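Local coordinates for protein Pcza361.24 (Amycolatopsis orientalis, PDB 3G2M) that probably transfers a methyl group from S-adenosyl-L-methionine to a nitrogen of glycopeptide antibiotics or their precursors during biosynthesis, at residues P32-L37 with F242-H247; L112-L117 with L137-M142; L190-A195 with A279-M284. All blocks are in the same frame, centred on the assembly; numbering follows the deposited sequence.

Interaction 1 of 3, residues P32-L37 with F242-H247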
ATOM      1  N   PRO A  32      17.560   6.512  -8.445  1.00 56.30           N
ATOM      2  CA  PRO A  32      18.231   7.732  -8.890  1.00 55.81           C
ATOM      3  C   PRO A  32      19.698   7.820  -8.458  1.00 55.41           C
ATOM      4  O   PRO A  32      20.553   8.173  -9.270  1.00 55.22           O
ATOM      5  CB  PRO A  32      17.406   8.842  -8.228  1.00 56.04           C
ATOM      6  CG  PRO A  32      16.044   8.274  -8.135  1.00 56.16           C
ATOM      7  CD  PRO A  32      16.237   6.805  -7.861  1.00 56.34           C
ATOM      8  N   HIS A  33      19.984   7.497  -7.197  1.00 54.83           N
ATOM      9  CA  HIS A  33      21.356   7.538  -6.694  1.00 54.39           C
ATOM     10  C   HIS A  33      22.235   6.428  -7.293  1.00 53.86           C
ATOM     11  O   HIS A  33      23.413   6.660  -7.576  1.00 53.29           O
ATOM     12  CB  HIS A  33      21.399   7.492  -5.164  1.00 54.61           C
ATOM     13  CG  HIS A  33      22.762   7.752  -4.599  1.00 55.63           C
ATOM     14  ND1 HIS A  33      23.701   6.756  -4.430  1.00 56.76           N
ATOM     15  CD2 HIS A  33      23.352   8.899  -4.187  1.00 56.16           C
ATOM     16  CE1 HIS A  33      24.808   7.278  -3.933  1.00 57.08           C
ATOM     17  NE2 HIS A  33      24.623   8.577  -3.775  1.00 56.80           N
ATOM     18  N   ALA A  34      21.659   5.239  -7.479  1.00 53.31           N
ATOM     19  CA  ALA A  34      22.366   4.121  -8.113  1.00 53.19           C
ATOM     20  C   ALA A  34      22.778   4.452  -9.546  1.00 53.04           C
ATOM     21  O   ALA A  34      23.908   4.176  -9.942  1.00 52.93           O
ATOM     22  CB  ALA A  34      21.524   2.847  -8.076  1.00 53.01           C
ATOM     23  N   ASP A  35      21.860   5.049 -10.307  1.00 53.04           N
ATOM     24  CA  ASP A  35      22.129   5.467 -11.685  1.00 53.29           C
ATOM     25  C   ASP A  35      23.332   6.397 -11.788  1.00 53.17           C
ATOM     26  O   ASP A  35      24.209   6.193 -12.631  1.00 52.81           O
ATOM     27  CB  ASP A  35      20.903   6.148 -12.296  1.00 53.64           C
ATOM     28  CG  ASP A  35      19.790   5.173 -12.611  1.00 54.83           C
ATOM     29  OD1 ASP A  35      19.950   3.961 -12.339  1.00 56.39           O
ATOM     30  OD2 ASP A  35      18.748   5.627 -13.134  1.00 56.44           O
ATOM     31  N   VAL A  36      23.365   7.408 -10.922  1.00 53.18           N
ATOM     32  CA  VAL A  36      24.476   8.364 -10.860  1.00 53.18           C
ATOM     33  C   VAL A  36      25.797   7.680 -10.469  1.00 53.32           C
ATOM     34  O   VAL A  36      26.843   7.960 -11.062  1.00 52.93           O
ATOM     35  CB  VAL A  36      24.146   9.556  -9.915  1.00 53.32           C
ATOM     36  CG1 VAL A  36      25.317  10.518  -9.813  1.00 52.83           C
ATOM     37  CG2 VAL A  36      22.911  10.300 -10.408  1.00 53.24           C
ATOM     38  N   LEU A  37      25.729   6.775  -9.490  1.00 53.73           N
ATOM     39  CA  LEU A  37      26.880   5.969  -9.062  1.00 54.26           C
ATOM     40  C   LEU A  37      27.469   5.125 -10.184  1.00 54.35           C
ATOM     41  O   LEU A  37      28.659   5.223 -10.477  1.00 54.33           O
ATOM     42  CB  LEU A  37      26.494   5.036  -7.912  1.00 54.50           C
ATOM     43  CG  LEU A  37      26.805   5.395  -6.461  1.00 54.93           C
ATOM     44  CD1 LEU A  37      26.223   4.305  -5.583  1.00 54.75           C
ATOM     45  CD2 LEU A  37      28.307   5.538  -6.218  1.00 55.39           C
ATOM     46  N   PHE A 242      32.491  -2.923  -8.191  1.00 48.66           N
ATOM     47  CA  PHE A 242      31.713  -1.990  -7.387  1.00 48.17           C
ATOM     48  C   PHE A 242      30.236  -2.378  -7.458  1.00 47.85           C
ATOM     49  O   PHE A 242      29.547  -2.048  -8.427  1.00 47.72           O
ATOM     50  CB  PHE A 242      31.933  -0.559  -7.891  1.00 48.25           C
ATOM     51  CG  PHE A 242      31.409   0.505  -6.966  1.00 48.12           C
ATOM     52  CD1 PHE A 242      32.177   0.958  -5.898  1.00 48.45           C
ATOM     53  CD2 PHE A 242      30.156   1.066  -7.173  1.00 47.66           C
ATOM     54  CE1 PHE A 242      31.695   1.949  -5.041  1.00 48.49           C
ATOM     55  CE2 PHE A 242      29.667   2.054  -6.320  1.00 48.43           C
ATOM     56  CZ  PHE A 242      30.441   2.498  -5.253  1.00 48.48           C
ATOM     57  N   VAL A 243      29.762  -3.100  -6.443  1.00 47.33           N
ATOM     58  CA  VAL A 243      28.379  -3.576  -6.427  1.00 46.97           C
ATOM     59  C   VAL A 243      27.439  -2.612  -5.703  1.00 46.66           C
ATOM     60  O   VAL A 243      27.639  -2.281  -4.528  1.00 46.57           O
ATOM     61  CB  VAL A 243      28.232  -5.026  -5.870  1.00 47.09           C
ATOM     62  CG1 VAL A 243      29.108  -6.000  -6.661  1.00 47.05           C
ATOM     63  CG2 VAL A 243      28.550  -5.094  -4.375  1.00 47.36           C
ATOM     64  N   VAL A 244      26.426  -2.155  -6.429  1.00 46.31           N
ATOM     65  CA  VAL A 244      25.406  -1.275  -5.872  1.00 46.03           C
ATOM     66  C   VAL A 244      24.140  -2.103  -5.659  1.00 45.93           C
ATOM     67  O   VAL A 244      23.566  -2.632  -6.616  1.00 46.24           O
ATOM     68  CB  VAL A 244      25.133  -0.060  -6.790  1.00 46.08           C
ATOM     69  CG1 VAL A 244      24.170   0.924  -6.121  1.00 45.81           C
ATOM     70  CG2 VAL A 244      26.433   0.644  -7.147  1.00 45.79           C
ATOM     71  N   CYS A 245      23.732  -2.233  -4.398  1.00 45.46           N
ATOM     72  CA  CYS A 245      22.577  -3.046  -4.031  1.00 44.98           C
ATOM     73  C   CYS A 245      21.367  -2.158  -3.765  1.00 44.85           C
ATOM     74  O   CYS A 245      21.449  -1.219  -2.976  1.00 45.02           O
ATOM     75  CB  CYS A 245      22.883  -3.889  -2.790  1.00 44.87           C
ATOM     76  SG  CYS A 245      24.341  -4.946  -2.926  1.00 44.68           S
ATOM     77  N   THR A 246      20.250  -2.456  -4.428  1.00 44.40           N
ATOM     78  CA  THR A 246      19.018  -1.693  -4.240  1.00 43.87           C
ATOM     79  C   THR A 246      17.860  -2.604  -3.853  1.00 43.68           C
ATOM     80  O   THR A 246      17.893  -3.809  -4.107  1.00 43.16           O
ATOM     81  CB  THR A 246      18.618  -0.880  -5.499  1.00 44.00           C
ATOM     82  OG1 THR A 246      18.292  -1.775  -6.571  1.00 43.90           O
ATOM     83  CG2 THR A 246      19.741   0.074  -5.930  1.00 43.52           C
ATOM     84  N   HIS A 247      16.841  -2.022  -3.226  1.00 43.20           N
ATOM     85  CA  HIS A 247      15.623  -2.761  -2.906  1.00 43.21           C
ATOM     86  C   HIS A 247      14.475  -1.818  -2.583  1.00 42.90           C
ATOM     87  O   HIS A 247      14.690  -0.727  -2.058  1.00 42.84           O
ATOM     88  CB  HIS A 247      15.846  -3.736  -1.745  1.00 43.29           C
ATOM     89  CG  HIS A 247      14.709  -4.688  -1.545  1.00 44.48           C
ATOM     90  ND1 HIS A 247      14.520  -5.799  -2.339  1.00 45.52           N
ATOM     91  CD2 HIS A 247      13.689  -4.682  -0.656  1.00 45.21           C
ATOM     92  CE1 HIS A 247      13.438  -6.444  -1.940  1.00 45.73           C
ATOM     93  NE2 HIS A 247      12.915  -5.787  -0.919  1.00 45.89           N
TER

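Interaction 2 of 3, residues L112-L117 with L137-M142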
ATOM      1  N   LEU A 112       6.959 -20.236   6.477  1.00 32.42           N
ATOM      2  CA  LEU A 112       6.486 -20.697   5.178  1.00 33.50           C
ATOM      3  C   LEU A 112       7.517 -21.517   4.401  1.00 33.36           C
ATOM      4  O   LEU A 112       7.168 -22.522   3.771  1.00 33.26           O
ATOM      5  CB  LEU A 112       6.024 -19.505   4.331  1.00 33.65           C
ATOM      6  CG  LEU A 112       5.342 -19.784   2.982  1.00 34.73           C
ATOM      7  CD1 LEU A 112       4.034 -20.533   3.160  1.00 36.05           C
ATOM      8  CD2 LEU A 112       5.110 -18.475   2.230  1.00 34.78           C
ATOM      9  N   SER A 113       8.775 -21.081   4.442  1.00 33.14           N
ATOM     10  CA  SER A 113       9.823 -21.661   3.606  1.00 33.34           C
ATOM     11  C   SER A 113      10.429 -22.915   4.220  1.00 33.39           C
ATOM     12  O   SER A 113      10.831 -22.921   5.386  1.00 32.60           O
ATOM     13  CB  SER A 113      10.935 -20.645   3.346  1.00 33.31           C
ATOM     14  OG  SER A 113      12.055 -21.298   2.761  1.00 34.12           O
ATOM     15  N   THR A 114      10.512 -23.964   3.406  1.00 33.76           N
ATOM     16  CA  THR A 114      11.076 -25.243   3.829  1.00 34.52           C
ATOM     17  C   THR A 114      12.577 -25.128   4.086  1.00 34.59           C
ATOM     18  O   THR A 114      13.105 -25.740   5.021  1.00 34.46           O
ATOM     19  CB  THR A 114      10.830 -26.339   2.773  1.00 34.69           C
ATOM     20  OG1 THR A 114      11.381 -25.919   1.525  1.00 37.21           O
ATOM     21  CG2 THR A 114       9.348 -26.566   2.574  1.00 34.20           C
ATOM     22  N   SER A 115      13.256 -24.346   3.249  1.00 34.60           N
ATOM     23  CA  SER A 115      14.697 -24.153   3.363  1.00 34.88           C
ATOM     24  C   SER A 115      15.041 -23.343   4.608  1.00 34.76           C
ATOM     25  O   SER A 115      15.991 -23.669   5.320  1.00 34.61           O
ATOM     26  CB  SER A 115      15.260 -23.479   2.107  1.00 35.00           C
ATOM     27  OG  SER A 115      14.774 -22.153   1.984  1.00 36.54           O
ATOM     28  N   VAL A 116      14.263 -22.294   4.869  1.00 34.68           N
ATOM     29  CA  VAL A 116      14.437 -21.506   6.093  1.00 34.48           C
ATOM     30  C   VAL A 116      14.186 -22.393   7.322  1.00 34.26           C
ATOM     31  O   VAL A 116      14.963 -22.367   8.275  1.00 33.98           O
ATOM     32  CB  VAL A 116      13.569 -20.212   6.088  1.00 34.42           C
ATOM     33  CG1 VAL A 116      13.761 -19.424   7.364  1.00 34.88           C
ATOM     34  CG2 VAL A 116      13.932 -19.326   4.890  1.00 34.55           C
ATOM     35  N   LEU A 117      13.131 -23.208   7.271  1.00 34.31           N
ATOM     36  CA  LEU A 117      12.828 -24.159   8.345  1.00 34.53           C
ATOM     37  C   LEU A 117      13.936 -25.173   8.593  1.00 34.91           C
ATOM     38  O   LEU A 117      14.232 -25.506   9.741  1.00 34.60           O
ATOM     39  CB  LEU A 117      11.526 -24.903   8.063  1.00 34.60           C
ATOM     40  CG  LEU A 117      10.244 -24.179   8.463  1.00 34.58           C
ATOM     41  CD1 LEU A 117       9.078 -24.923   7.872  1.00 35.59           C
ATOM     42  CD2 LEU A 117      10.111 -24.073   9.984  1.00 35.56           C
ATOM     43  N   LEU A 137       8.520 -26.288  15.725  1.00 38.26           N
ATOM     44  CA  LEU A 137       8.520 -25.734  14.370  1.00 37.91           C
ATOM     45  C   LEU A 137       7.366 -26.255  13.523  1.00 37.26           C
ATOM     46  O   LEU A 137       7.082 -27.451  13.519  1.00 36.41           O
ATOM     47  CB  LEU A 137       9.851 -25.998  13.663  1.00 38.09           C
ATOM     48  CG  LEU A 137      11.060 -25.198  14.148  1.00 39.15           C
ATOM     49  CD1 LEU A 137      12.312 -25.681  13.446  1.00 39.57           C
ATOM     50  CD2 LEU A 137      10.862 -23.715  13.907  1.00 39.71           C
ATOM     51  N   VAL A 138       6.709 -25.344  12.806  1.00 36.44           N
ATOM     52  CA  VAL A 138       5.553 -25.697  11.977  1.00 36.38           C
ATOM     53  C   VAL A 138       5.604 -24.965  10.640  1.00 35.58           C
ATOM     54  O   VAL A 138       5.840 -23.756  10.602  1.00 35.03           O
ATOM     55  CB  VAL A 138       4.207 -25.357  12.699  1.00 36.62           C
ATOM     56  CG1 VAL A 138       3.017 -25.693  11.807  1.00 37.40           C
ATOM     57  CG2 VAL A 138       4.095 -26.103  14.016  1.00 37.50           C
ATOM     58  N   GLN A 139       5.397 -25.691   9.543  1.00 35.40           N
ATOM     59  CA  GLN A 139       5.316 -25.043   8.241  0.50 34.95           C
ATOM     60  C   GLN A 139       3.926 -24.456   8.038  1.00 35.00           C
ATOM     61  O   GLN A 139       2.919 -25.131   8.237  1.00 35.06           O
ATOM     62  CB  GLN A 139       5.679 -25.992   7.096  0.50 35.00           C
ATOM     63  CG  GLN A 139       5.733 -25.276   5.747  0.50 34.01           C
ATOM     64  CD  GLN A 139       6.578 -25.983   4.709  0.50 33.71           C
ATOM     65  OE1 GLN A 139       6.976 -27.137   4.875  0.50 32.29           O
ATOM     66  NE2 GLN A 139       6.857 -25.283   3.617  0.50 33.51           N
ATOM     67  N   GLY A 140       3.876 -23.185   7.646  1.00 34.52           N
ATOM     68  CA  GLY A 140       2.593 -22.544   7.407  1.00 33.71           C
ATOM     69  C   GLY A 140       2.708 -21.125   6.905  1.00 33.48           C
ATOM     70  O   GLY A 140       3.774 -20.519   6.967  1.00 33.04           O
ATOM     71  N   ASP A 141       1.583 -20.609   6.428  1.00 33.37           N
ATOM     72  CA  ASP A 141       1.478 -19.272   5.857  1.00 33.65           C
ATOM     73  C   ASP A 141       0.784 -18.320   6.839  1.00 33.95           C
ATOM     74  O   ASP A 141      -0.393 -18.503   7.151  1.00 33.34           O
ATOM     75  CB  ASP A 141       0.659 -19.369   4.567  1.00 33.70           C
ATOM     76  CG  ASP A 141       0.691 -18.107   3.746  1.00 33.93           C
ATOM     77  OD1 ASP A 141       0.843 -16.993   4.305  1.00 34.23           O
ATOM     78  OD2 ASP A 141       0.538 -18.238   2.521  1.00 32.39           O
HETATM   79  N   MSE A 142       1.508 -17.295   7.295  1.00 34.26           N
HETATM   80  CA  MSE A 142       0.968 -16.287   8.217  1.00 35.63           C
HETATM   81  C   MSE A 142      -0.347 -15.631   7.747  1.00 33.88           C
HETATM   82  O   MSE A 142      -1.122 -15.165   8.571  1.00 33.47           O
HETATM   83  CB  MSE A 142       2.018 -15.202   8.529  1.00 35.28           C
HETATM   84  CG  MSE A 142       2.572 -14.498   7.297  1.00 36.41           C
HETATM   85 SE   MSE A 142       3.547 -12.844   7.683  1.00 42.82          SE
HETATM   86  CE  MSE A 142       4.761 -12.983   6.138  1.00 37.30           C
TER

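Interaction 3 of 3, residues L190-A195 with A279-M284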
ATOM      1  N   LEU A 190       5.957  -2.715  14.512  1.00 31.19           N
ATOM      2  CA  LEU A 190       5.752  -2.035  13.236  1.00 31.68           C
ATOM      3  C   LEU A 190       6.745  -0.900  13.115  1.00 31.66           C
ATOM      4  O   LEU A 190       6.762  -0.009  13.965  1.00 32.01           O
ATOM      5  CB  LEU A 190       4.328  -1.459  13.138  1.00 31.22           C
ATOM      6  CG  LEU A 190       3.142  -2.435  13.263  1.00 32.55           C
ATOM      7  CD1 LEU A 190       1.837  -1.697  13.529  1.00 32.12           C
ATOM      8  CD2 LEU A 190       3.019  -3.314  12.037  1.00 32.48           C
ATOM      9  N   ALA A 191       7.554  -0.930  12.060  1.00 31.99           N
ATOM     10  CA  ALA A 191       8.483   0.160  11.761  1.00 33.15           C
ATOM     11  C   ALA A 191       7.725   1.463  11.493  1.00 33.93           C
ATOM     12  O   ALA A 191       6.678   1.453  10.836  1.00 33.57           O
ATOM     13  CB  ALA A 191       9.363  -0.202  10.581  1.00 33.04           C
HETATM   14  N   MSE A 192       8.270   2.568  12.004  1.00 34.70           N
HETATM   15  CA  MSE A 192       7.620   3.878  11.975  1.00 36.65           C
HETATM   16  C   MSE A 192       8.548   4.892  11.311  1.00 35.73           C
HETATM   17  O   MSE A 192       9.569   5.278  11.883  1.00 35.30           O
HETATM   18  CB  MSE A 192       7.241   4.333  13.399  1.00 36.28           C
HETATM   19  CG  MSE A 192       6.567   5.725  13.506  1.00 38.09           C
HETATM   20 SE   MSE A 192       6.162   6.304  15.362  1.00 42.63          SE
HETATM   21  CE  MSE A 192       7.985   6.462  16.018  1.00 41.23           C
ATOM     22  N   SER A 193       8.181   5.314  10.102  1.00 35.50           N
ATOM     23  CA  SER A 193       8.961   6.291   9.338  1.00 35.51           C
ATOM     24  C   SER A 193       8.834   7.681   9.942  1.00 36.07           C
ATOM     25  O   SER A 193       7.981   7.915  10.803  1.00 35.43           O
ATOM     26  CB  SER A 193       8.470   6.341   7.895  1.00 35.45           C
ATOM     27  OG  SER A 193       7.183   6.929   7.833  1.00 33.52           O
ATOM     28  N   GLU A 194       9.669   8.605   9.473  1.00 37.05           N
ATOM     29  CA  GLU A 194       9.562  10.002   9.889  1.00 38.94           C
ATOM     30  C   GLU A 194       8.176  10.573   9.565  1.00 39.20           C
ATOM     31  O   GLU A 194       7.574  11.230  10.409  1.00 39.10           O
ATOM     32  CB  GLU A 194      10.670  10.860   9.269  1.00 38.52           C
ATOM     33  CG  GLU A 194      10.864  12.195   9.981  1.00 40.62           C
ATOM     34  CD  GLU A 194      11.896  13.100   9.320  1.00 40.77           C
ATOM     35  OE1 GLU A 194      12.783  12.596   8.590  1.00 43.74           O
ATOM     36  OE2 GLU A 194      11.817  14.328   9.541  1.00 43.60           O
ATOM     37  N   ALA A 195       7.671  10.297   8.360  1.00 40.39           N
ATOM     38  CA  ALA A 195       6.340  10.761   7.943  1.00 41.46           C
ATOM     39  C   ALA A 195       5.223  10.154   8.778  1.00 42.20           C
ATOM     40  O   ALA A 195       4.233  10.822   9.070  1.00 42.58           O
ATOM     41  CB  ALA A 195       6.101  10.482   6.458  1.00 41.66           C
ATOM     42  N   ALA A 279      18.560   2.268  21.256  1.00 48.28           N
ATOM     43  CA  ALA A 279      19.087   3.617  21.403  1.00 48.12           C
ATOM     44  C   ALA A 279      18.798   4.424  20.143  1.00 47.99           C
ATOM     45  O   ALA A 279      18.633   3.858  19.060  1.00 48.21           O
ATOM     46  CB  ALA A 279      20.597   3.570  21.672  1.00 48.21           C
ATOM     47  N   GLY A 280      18.748   5.746  20.291  1.00 47.69           N
ATOM     48  CA  GLY A 280      18.481   6.645  19.175  1.00 47.23           C
ATOM     49  C   GLY A 280      17.002   6.950  19.030  1.00 46.93           C
ATOM     50  O   GLY A 280      16.231   6.809  19.987  1.00 46.91           O
ATOM     51  N   ARG A 281      16.608   7.372  17.828  1.00 46.40           N
ATOM     52  CA  ARG A 281      15.211   7.685  17.536  1.00 45.90           C
ATOM     53  C   ARG A 281      14.335   6.447  17.687  1.00 44.85           C
ATOM     54  O   ARG A 281      14.708   5.354  17.255  1.00 44.65           O
ATOM     55  CB  ARG A 281      15.052   8.273  16.123  1.00 46.01           C
ATOM     56  CG  ARG A 281      13.613   8.693  15.781  1.00 46.52           C
ATOM     57  CD  ARG A 281      13.435   9.092  14.319  1.00 46.64           C
ATOM     58  NE  ARG A 281      13.353   7.938  13.425  1.00 47.79           N
ATOM     59  CZ  ARG A 281      12.231   7.462  12.884  0.50 47.49           C
ATOM     60  NH1 ARG A 281      11.054   8.026  13.129  1.00 47.51           N
ATOM     61  NH2 ARG A 281      12.289   6.409  12.085  1.00 47.25           N
ATOM     62  N   LYS A 282      13.184   6.626  18.325  1.00 43.85           N
ATOM     63  CA  LYS A 282      12.164   5.590  18.361  1.00 42.95           C
ATOM     64  C   LYS A 282      11.649   5.396  16.932  1.00 41.97           C
ATOM     65  O   LYS A 282      11.062   6.307  16.343  1.00 42.04           O
ATOM     66  CB  LYS A 282      11.050   5.965  19.344  1.00 42.82           C
ATOM     67  CG  LYS A 282      11.518   5.980  20.806  1.00 43.34           C
ATOM     68  CD  LYS A 282      10.400   6.373  21.759  1.00 43.42           C
ATOM     69  CE  LYS A 282      10.687   5.910  23.185  1.00 44.53           C
ATOM     70  NZ  LYS A 282      11.752   6.704  23.854  1.00 45.67           N
ATOM     71  N   ASP A 283      11.921   4.223  16.367  1.00 40.76           N
ATOM     72  CA  ASP A 283      11.635   3.947  14.958  1.00 39.73           C
ATOM     73  C   ASP A 283      10.707   2.743  14.765  1.00 39.22           C
ATOM     74  O   ASP A 283      10.629   2.174  13.676  1.00 37.85           O
ATOM     75  CB  ASP A 283      12.944   3.743  14.183  1.00 39.68           C
ATOM     76  CG  ASP A 283      13.757   2.564  14.694  1.00 39.53           C
ATOM     77  OD1 ASP A 283      13.415   1.997  15.747  1.00 39.28           O
ATOM     78  OD2 ASP A 283      14.753   2.203  14.037  1.00 40.69           O
HETATM   79  N   MSE A 284       9.999   2.384  15.829  1.00 38.95           N
HETATM   80  CA  MSE A 284       9.146   1.214  15.838  1.00 40.11           C
HETATM   81  C   MSE A 284       8.061   1.376  16.885  1.00 37.94           C
HETATM   82  O   MSE A 284       8.253   2.080  17.875  1.00 37.67           O
HETATM   83  CB  MSE A 284       9.988  -0.022  16.148  1.00 40.07           C
HETATM   84  CG  MSE A 284       9.382  -1.323  15.719  1.00 42.18           C
HETATM   85 SE   MSE A 284      10.816  -2.629  15.588  1.00 47.01          SE
HETATM   86  CE  MSE A 284      11.436  -2.192  13.785  1.00 46.66           C
TER

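Interaction 1 of 3, residues P32-L37 with F242-H247
A34 on the helix faces V244 on the strand, and their CA atoms are 6.6 Å apart. The axes of helix 32-37 and strand 244-247 approach to 9.4 Å and run nearly antiparallel, at 163°. No hydrogen bond joins the segments. The contact is made by apolar groups, on the helix side by A34 and L37, three residues apart.

The CB of A34 rests over the gap between two strand methyls. It lies 3.8 Å from V244 CG1 and 3.9 Å from T246 CG2. T246 turns its methyl to the helix, while its OG1 is hydrogen-bonded to the backbone O of V29, just ahead of the helix.

L37 divides its two methyls between two partners. CD2 meets the aromatic ring of F242, 3.7 Å from CE2, and the two side chains cross at about a right angle. CD1 rests on V244, 4.0 Å from CG2 and equally close to CG1. V244 holds CG1 opposite its own backbone N (chi1 -174°), and that methyl touches both A34 and L37. F242, just before the strand, and V244 and T246 on it all point to the helix and are buried.

Strand 244-252 is the middle strand of a three-stranded mixed sheet, between 47-49 and 219-234. L37 also touches H233 of strand 219-234. At the start of the helix, P32 and H33 meet R220, H218 and E202 of the second subunit. The arrangement is a helix laid on one face of a small beta sheet, with A34 and L37 packed against the strand and F242 just before it.

Interaction 2 of 3, residues L112-L117 with L137-M142
L137 meets L117 through methyls, CD2 to CD2 at 4.0 Å. The two side chains pass each other in opposite directions. V138 turns from the helix and packs on strand 107-111. Q139 is modelled in two conformers. Its CB lies 3.6 Å from L117 CD1. In one conformer the chain runs out extended, with CG anti to the backbone N (chi1 -174°), and NE2 gives a hydrogen bond to L112 O at 2.8 Å, so the bond may not be made all the time. The bond is bent, with an N-H...O angle of 138°, and the donor is tilted from the carbonyl plane. G140 brings its O to 3.6 Å from L112 CB. D141 lies alongside L112, its CB 3.8 Å from L112 CD1, while its OD1 bonds to S143 OG. D141 and M142 belong to the S-adenosyl-L-methionine site.

S113 caps the facing helix: its OG accepts from V116 N. Its own backbone N bonds to E111, another residue of that site. Strand 107-111, helix 114-125 and strand 135-139 form a beta-alpha-beta crossover of the Rossmann-like methyltransferase fold. The two strands are parallel neighbours, and 135-139 is the outermost on its side within the chain.

Interaction 3 of 3, residues L190-A195 with A279-M284
L190 directs its backbone O at M284 CA, a CA-H...O contact of 3.3 Å. M284 CG lies almost as near the same oxygen. A191 and M284 then form an antiparallel non-hydrogen-bonded pair, with side chains on the same face of the sheet. Their apolar ends, A191 CB and M284 CE, are 4.3 Å apart.

M192 is held at both backbone polar atoms. Its N bonds to D283 O at 2.9 Å; the N-H...O angle is 164°, but the donor stands well above the carbonyl plane. Its O receives R281 NH2 at 3.0 Å, in the carbonyl plane, and weakly NH1. The R281 chain bends at chi3 (78°), which brings one face of the guanidinium, toward its rim, over D283 CA. R281 NH1 also forms a salt bridge with E197, so the group has a second partner. The M192 side chain, a selenomethionine, runs extended to SE, then turns at chi3 (65°), with CE 3.1 Å from K282 O.

S193 caps the next helix through A196 N, and its OG also bonds to E226. E194 brings its backbone N near the guanidinium, but its OE1 stays 6.7 Å from R281 NH1.

Here strand 184-191 gives way to helix 194-197, beside the start of strand 284-290 in the seven-stranded sheet. Helix 254-263 packs on L190 and M192, strand 244-252 meets A191 and S193, and strand 267-274 flanks M284.

Interaction 1 is the buried one, interaction 3 is partly buried and interaction 2 lies at the surface. Interactions 2 and 3 both involve the seven-stranded methyltransferase sheet, but on opposite sides of the chain's centre. Interaction 1 belongs to the separate three-stranded sheet. Its chemistry is wholly apolar. Interaction 2 mixes leucine packing with one amide bond beside residues of the S-adenosyl-L-methionine site. Interaction 3 relies mainly on one backbone bond and an arginine that donates to a backbone carbonyl. Interactions 1 and 3 both reach the second subunit, whereas interaction 2 touches no other chain. Along the sequence, interaction 2 is nested within the loop closed by interaction 1, and interactions 1 and 3 cross.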